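Lipoprotein (Mycoplasma mycoides subsp. capri, PDB 7ADK) probably cleaves proteins as a serine protease of the mycoplasma DUF31 family, a member of peptidase clan PA. Local coordinates at residues N275-T280 with I666-K671; K591-F596 with S762-D767. One frame throughout, in Å; residues are numbered along the deposited sequence.

Contact 1: residues N275-T280 with I666-K671; sequences NEKAKT and INSEYK
K277 spans the distance between the two loops almost alone, carrying its ammonium group from the turn at N275-T280 to the backbone of I666-S668. The two backbones stay well apart, with CA of K277 and CA of I666 8.5 Å from each other, and the lysine fills that gap. Its first half runs straight, but bends at chi3 (90°) and chi4 (87°) curl the end of the chain, bringing CE against the isoleucine and turning NZ onto a carbonyl. CE of K277 lies 3.5 Å from CD1 of I666, and CG1 of I666 is nearly as close, the two side chains crossing at about a right angle. NZ of K277 gives a hydrogen bond of 3.0 Å to O of N667, with a C=O...N angle of 150° and the donor tilted somewhat from the carbonyl plane. The same oxygen receives the hydroxyl of its neighbour, OG of S668 lying 2.7 Å from O of N667. Both donors come from one face of the carbonyl, the serine from well above its plane, so one backbone oxygen gathers two polar side-chain ends in a buried setting. This is loop-to-loop packing: N275-T280 leads toward strand 289-293 of the large antiparallel sheet, whereas I666-K671 lies between helices 651-655 and 688-691, with S668 also joined by backbone bonds to V268. I634 packs against the lysine, and S267 against I666. The packing ends at S668; past it, E669 and Y670 are partly exposed, and OE1 of E669 bonds to the other protein chain of the assembly. At the far end of the first loop, the exposed side chain of K279 hydrogen-bonds through NZ to O of S469, while OG1 of T280 closes the turn on O of N275 at 2.9 Å.

Contact 2: residues K591-F596 with S762-D767; sequences KKVKFF and SVRTKD
The chain directions of V593-F596 and R764-D767 stand 104° apart, and the nearest CA pairs are K594-D767, 8.4 Å, and F596-T765, 7.9 Å, so side chains make the contact. On the exposed side, the aliphatic chain of K594 bends at chi3 (-71°) and brings its ammonium group to D767 twice. NZ of K594 lies 2.9 Å from O of D767, in the plane of that carbonyl, and at the same distance from OD2 of D767 in a salt bridge. The carboxylate oxygen is met from above its plane, 42° out of it, and also serves K769, so two positive charges share this atom. Deeper in, CG2 of T765 lies 3.6 Å from CD1 of F596, with CE1 of the ring next; OG1 of T765 is taken up by the carbonyl of D630. At the third point CG1 of V593 comes within 3.9 Å of NH1 of R764, the side chains crossing at about a right angle. S762 fixes the rotation of that guanidinium, its OG receiving both NE and NH2 side-on in the group's own plane, the NE bond being 2.9 Å long, while NH1 binds N768. Strand 594-595 runs parallel to strand 769-778, and strand 761-765 pairs with the same strand antiparallel, so K591-F596 lies against the first strand and turn of a beta-hairpin (761-765 and 769-778) in the mixed sheet. This hairpin begins just after a Gly-Ala-Ser-Gly sequence resembling the Gly-Asp-Ser-Gly of chymotrypsin-like proteases, consistent with the PA-clan beta fold.

How the contacts relate
The centres of the two contacts lie about 14 Å apart, on the same side of the chain's centre. Their segments alternate along the sequence: 275-280, 591-596, 666-671 and 762-767. Contact 1 joins loops, whereas contact 2 belongs to the mixed sheet around strand 769-778. They meet directly at K591, whose NZ forms a salt bridge of 2.8 Å with OE1 of E276 and a probable hydrogen bond with OG1 of T280. K591 thereby ties the loop ahead of strand 289-293, the approach to the antiparallel sheet, to the chain leading into strand 594-595 of the mixed sheet, consistent with the two-sheet architecture of a PA-clan peptidase.

Contact 1: residues N275-T280 with I666-K671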
# COMPACT_ATOMS: atom_id res chain seq x y z
N ASN B 275 -14.15 -18.60 -0.75
CA ASN B 275 -13.31 -19.80 -0.66
C ASN B 275 -12.83 -20.32 -2.03
O ASN B 275 -11.70 -20.77 -2.18
CB ASN B 275 -14.10 -20.85 0.12
CG ASN B 275 -13.19 -21.92 0.70
OD1 ASN B 275 -12.65 -22.77 0.01
ND2 ASN B 275 -13.01 -21.93 1.99
N GLU B 276 -13.65 -20.22 -3.06
CA GLU B 276 -13.26 -20.65 -4.42
C GLU B 276 -12.21 -19.72 -5.05
O GLU B 276 -11.58 -20.07 -6.04
CB GLU B 276 -14.48 -20.79 -5.33
CG GLU B 276 -15.71 -21.49 -4.74
CD GLU B 276 -15.44 -22.80 -3.97
OE1 GLU B 276 -14.60 -23.63 -4.37
OE2 GLU B 276 -16.12 -23.04 -2.95
N LYS B 277 -11.98 -18.53 -4.46
CA LYS B 277 -10.92 -17.59 -4.86
C LYS B 277 -9.64 -17.83 -4.08
O LYS B 277 -8.57 -17.83 -4.65
CB LYS B 277 -11.34 -16.13 -4.67
CG LYS B 277 -12.61 -15.74 -5.41
CD LYS B 277 -13.03 -14.26 -5.22
CE LYS B 277 -12.46 -13.27 -6.24
NZ LYS B 277 -13.28 -13.15 -7.47
N ALA B 278 -9.70 -18.05 -2.78
CA ALA B 278 -8.55 -18.41 -1.97
C ALA B 278 -9.02 -19.24 -0.79
O ALA B 278 -10.14 -19.10 -0.35
CB ALA B 278 -7.82 -17.15 -1.53
N LYS B 279 -8.13 -20.09 -0.28
CA LYS B 279 -8.48 -21.36 0.39
C LYS B 279 -8.89 -22.43 -0.65
O LYS B 279 -8.91 -23.61 -0.33
CB LYS B 279 -9.43 -21.13 1.59
CG LYS B 279 -9.49 -22.25 2.64
CD LYS B 279 -8.23 -22.37 3.50
CE LYS B 279 -8.44 -23.40 4.61
NZ LYS B 279 -7.37 -23.36 5.63
N THR B 280 -9.04 -22.02 -1.93
CA THR B 280 -8.99 -22.87 -3.12
C THR B 280 -7.99 -22.38 -4.19
O THR B 280 -7.11 -23.14 -4.54
CB THR B 280 -10.37 -23.09 -3.73
OG1 THR B 280 -11.27 -23.54 -2.74
CG2 THR B 280 -10.34 -24.12 -4.84
N ILE B 666 -6.43 -9.64 -7.88
CA ILE B 666 -7.70 -10.36 -7.87
C ILE B 666 -8.54 -9.91 -9.07
O ILE B 666 -8.02 -9.33 -10.01
CB ILE B 666 -8.32 -10.31 -6.43
CG1 ILE B 666 -9.73 -10.90 -6.21
CG2 ILE B 666 -8.18 -8.98 -5.68
CD1 ILE B 666 -10.17 -11.02 -4.74
N ASN B 667 -9.82 -10.22 -9.07
CA ASN B 667 -10.84 -9.94 -10.05
C ASN B 667 -12.10 -9.58 -9.26
O ASN B 667 -12.85 -10.47 -8.86
CB ASN B 667 -10.99 -11.23 -10.84
CG ASN B 667 -12.04 -11.18 -11.92
OD1 ASN B 667 -12.20 -10.18 -12.60
ND2 ASN B 667 -12.73 -12.26 -12.18
N SER B 668 -12.20 -8.34 -8.80
CA SER B 668 -13.27 -7.86 -7.91
C SER B 668 -13.37 -6.35 -7.83
O SER B 668 -12.42 -5.63 -8.12
CB SER B 668 -13.07 -8.39 -6.49
OG SER B 668 -13.57 -9.69 -6.42
N GLU B 669 -14.53 -5.90 -7.34
CA GLU B 669 -14.84 -4.51 -7.02
C GLU B 669 -13.76 -3.85 -6.16
O GLU B 669 -13.42 -4.34 -5.09
CB GLU B 669 -16.16 -4.42 -6.24
CG GLU B 669 -17.37 -5.14 -6.81
CD GLU B 669 -18.65 -4.96 -5.96
OE1 GLU B 669 -18.72 -4.12 -5.06
OE2 GLU B 669 -19.63 -5.68 -6.22
N TYR B 670 -13.29 -2.67 -6.54
CA TYR B 670 -12.36 -1.87 -5.74
C TYR B 670 -12.93 -1.48 -4.36
O TYR B 670 -12.20 -1.07 -3.46
CB TYR B 670 -11.96 -0.63 -6.56
CG TYR B 670 -13.05 0.39 -6.82
CD1 TYR B 670 -13.42 1.28 -5.80
CD2 TYR B 670 -13.66 0.48 -8.09
CE1 TYR B 670 -14.43 2.23 -6.03
CE2 TYR B 670 -14.65 1.44 -8.33
CZ TYR B 670 -15.04 2.32 -7.30
OH TYR B 670 -16.02 3.24 -7.50
N LYS B 671 -14.24 -1.63 -4.16
CA LYS B 671 -14.99 -1.32 -2.94
C LYS B 671 -14.74 -2.28 -1.79
O LYS B 671 -15.04 -1.93 -0.66
CB LYS B 671 -16.49 -1.27 -3.28
CG LYS B 671 -16.80 -0.08 -4.21
CD LYS B 671 -18.25 -0.05 -4.67
CE LYS B 671 -18.47 1.16 -5.58
NZ LYS B 671 -19.76 1.10 -6.29

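Contact 2: residues K591-F596 with S762-D767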
# COMPACT_ATOMS: atom_id res chain seq x y z
N LYS B 591 -9.18 -30.90 -3.84
CA LYS B 591 -9.45 -29.84 -4.84
C LYS B 591 -8.28 -29.66 -5.83
O LYS B 591 -7.79 -28.55 -6.03
CB LYS B 591 -9.87 -28.52 -4.18
CG LYS B 591 -11.24 -28.53 -3.49
CD LYS B 591 -11.75 -27.09 -3.31
CE LYS B 591 -13.14 -26.97 -2.68
NZ LYS B 591 -13.59 -25.57 -2.56
N LYS B 592 -7.83 -30.75 -6.45
CA LYS B 592 -6.88 -30.74 -7.58
C LYS B 592 -7.50 -30.13 -8.83
O LYS B 592 -8.72 -30.15 -8.98
CB LYS B 592 -6.32 -32.14 -7.85
CG LYS B 592 -5.45 -32.64 -6.70
CD LYS B 592 -4.70 -33.91 -7.09
CE LYS B 592 -3.75 -34.35 -5.99
NZ LYS B 592 -4.46 -34.84 -4.80
N VAL B 593 -6.66 -29.58 -9.72
CA VAL B 593 -7.18 -28.90 -10.91
C VAL B 593 -7.81 -29.85 -11.93
O VAL B 593 -7.41 -31.01 -12.07
CB VAL B 593 -6.16 -28.00 -11.61
CG1 VAL B 593 -5.52 -27.03 -10.62
CG2 VAL B 593 -5.04 -28.73 -12.33
N LYS B 594 -8.79 -29.30 -12.64
CA LYS B 594 -9.49 -29.84 -13.82
C LYS B 594 -9.42 -28.79 -14.93
O LYS B 594 -9.05 -27.66 -14.66
CB LYS B 594 -10.94 -30.14 -13.40
CG LYS B 594 -11.10 -31.33 -12.45
CD LYS B 594 -12.47 -31.36 -11.78
CE LYS B 594 -12.62 -30.24 -10.75
NZ LYS B 594 -13.91 -30.26 -10.05
N PHE B 595 -9.80 -29.12 -16.15
CA PHE B 595 -9.78 -28.20 -17.29
C PHE B 595 -11.17 -28.02 -17.88
O PHE B 595 -11.97 -28.95 -17.86
CB PHE B 595 -8.77 -28.67 -18.34
CG PHE B 595 -7.34 -28.43 -17.92
CD1 PHE B 595 -6.71 -27.22 -18.25
CD2 PHE B 595 -6.65 -29.38 -17.15
CE1 PHE B 595 -5.41 -26.96 -17.81
CE2 PHE B 595 -5.36 -29.11 -16.70
CZ PHE B 595 -4.73 -27.91 -17.04
N PHE B 596 -11.51 -26.84 -18.36
CA PHE B 596 -12.87 -26.55 -18.83
C PHE B 596 -13.15 -27.19 -20.20
O PHE B 596 -12.66 -26.72 -21.23
CB PHE B 596 -13.08 -25.04 -18.83
CG PHE B 596 -14.52 -24.65 -19.06
CD1 PHE B 596 -15.42 -24.66 -17.99
CD2 PHE B 596 -14.95 -24.26 -20.33
CE1 PHE B 596 -16.75 -24.26 -18.19
CE2 PHE B 596 -16.27 -23.84 -20.52
CZ PHE B 596 -17.17 -23.84 -19.45
N SER B 762 -3.88 -18.01 -14.07
CA SER B 762 -4.99 -18.85 -14.50
C SER B 762 -6.34 -18.20 -14.25
O SER B 762 -6.71 -17.96 -13.10
CB SER B 762 -4.97 -20.21 -13.79
OG SER B 762 -5.15 -20.07 -12.41
N VAL B 763 -7.12 -18.01 -15.31
CA VAL B 763 -8.56 -17.85 -15.23
C VAL B 763 -9.16 -19.22 -14.96
O VAL B 763 -8.85 -20.18 -15.67
CB VAL B 763 -9.08 -17.29 -16.55
CG1 VAL B 763 -10.58 -17.04 -16.56
CG2 VAL B 763 -8.36 -16.02 -16.98
N ARG B 764 -10.05 -19.34 -13.99
CA ARG B 764 -10.78 -20.57 -13.67
C ARG B 764 -12.26 -20.34 -13.61
O ARG B 764 -12.71 -19.21 -13.63
CB ARG B 764 -10.32 -21.15 -12.33
CG ARG B 764 -8.81 -21.14 -12.21
CD ARG B 764 -8.38 -21.97 -11.02
NE ARG B 764 -6.94 -21.82 -10.85
CZ ARG B 764 -6.15 -22.54 -10.12
NH1 ARG B 764 -6.57 -23.49 -9.38
NH2 ARG B 764 -4.89 -22.30 -10.15
N THR B 765 -13.02 -21.41 -13.48
CA THR B 765 -14.44 -21.34 -13.15
C THR B 765 -14.79 -22.21 -11.96
O THR B 765 -13.95 -22.95 -11.44
CB THR B 765 -15.30 -21.54 -14.39
OG1 THR B 765 -16.58 -21.03 -14.14
CG2 THR B 765 -15.42 -22.98 -14.82
N LYS B 766 -16.04 -22.08 -11.49
CA LYS B 766 -16.57 -22.37 -10.14
C LYS B 766 -16.01 -23.57 -9.40
O LYS B 766 -15.72 -23.45 -8.21
CB LYS B 766 -18.08 -22.57 -10.24
CG LYS B 766 -18.86 -21.29 -10.54
CD LYS B 766 -20.37 -21.53 -10.63
CE LYS B 766 -20.98 -22.18 -9.38
NZ LYS B 766 -22.44 -22.37 -9.50
N ASP B 767 -15.89 -24.73 -10.04
CA ASP B 767 -15.49 -25.98 -9.38
C ASP B 767 -14.00 -26.29 -9.54
O ASP B 767 -13.59 -27.46 -9.57
CB ASP B 767 -16.42 -27.13 -9.77
CG ASP B 767 -16.23 -27.64 -11.20
OD1 ASP B 767 -16.32 -26.83 -12.15
OD2 ASP B 767 -16.02 -28.86 -11.38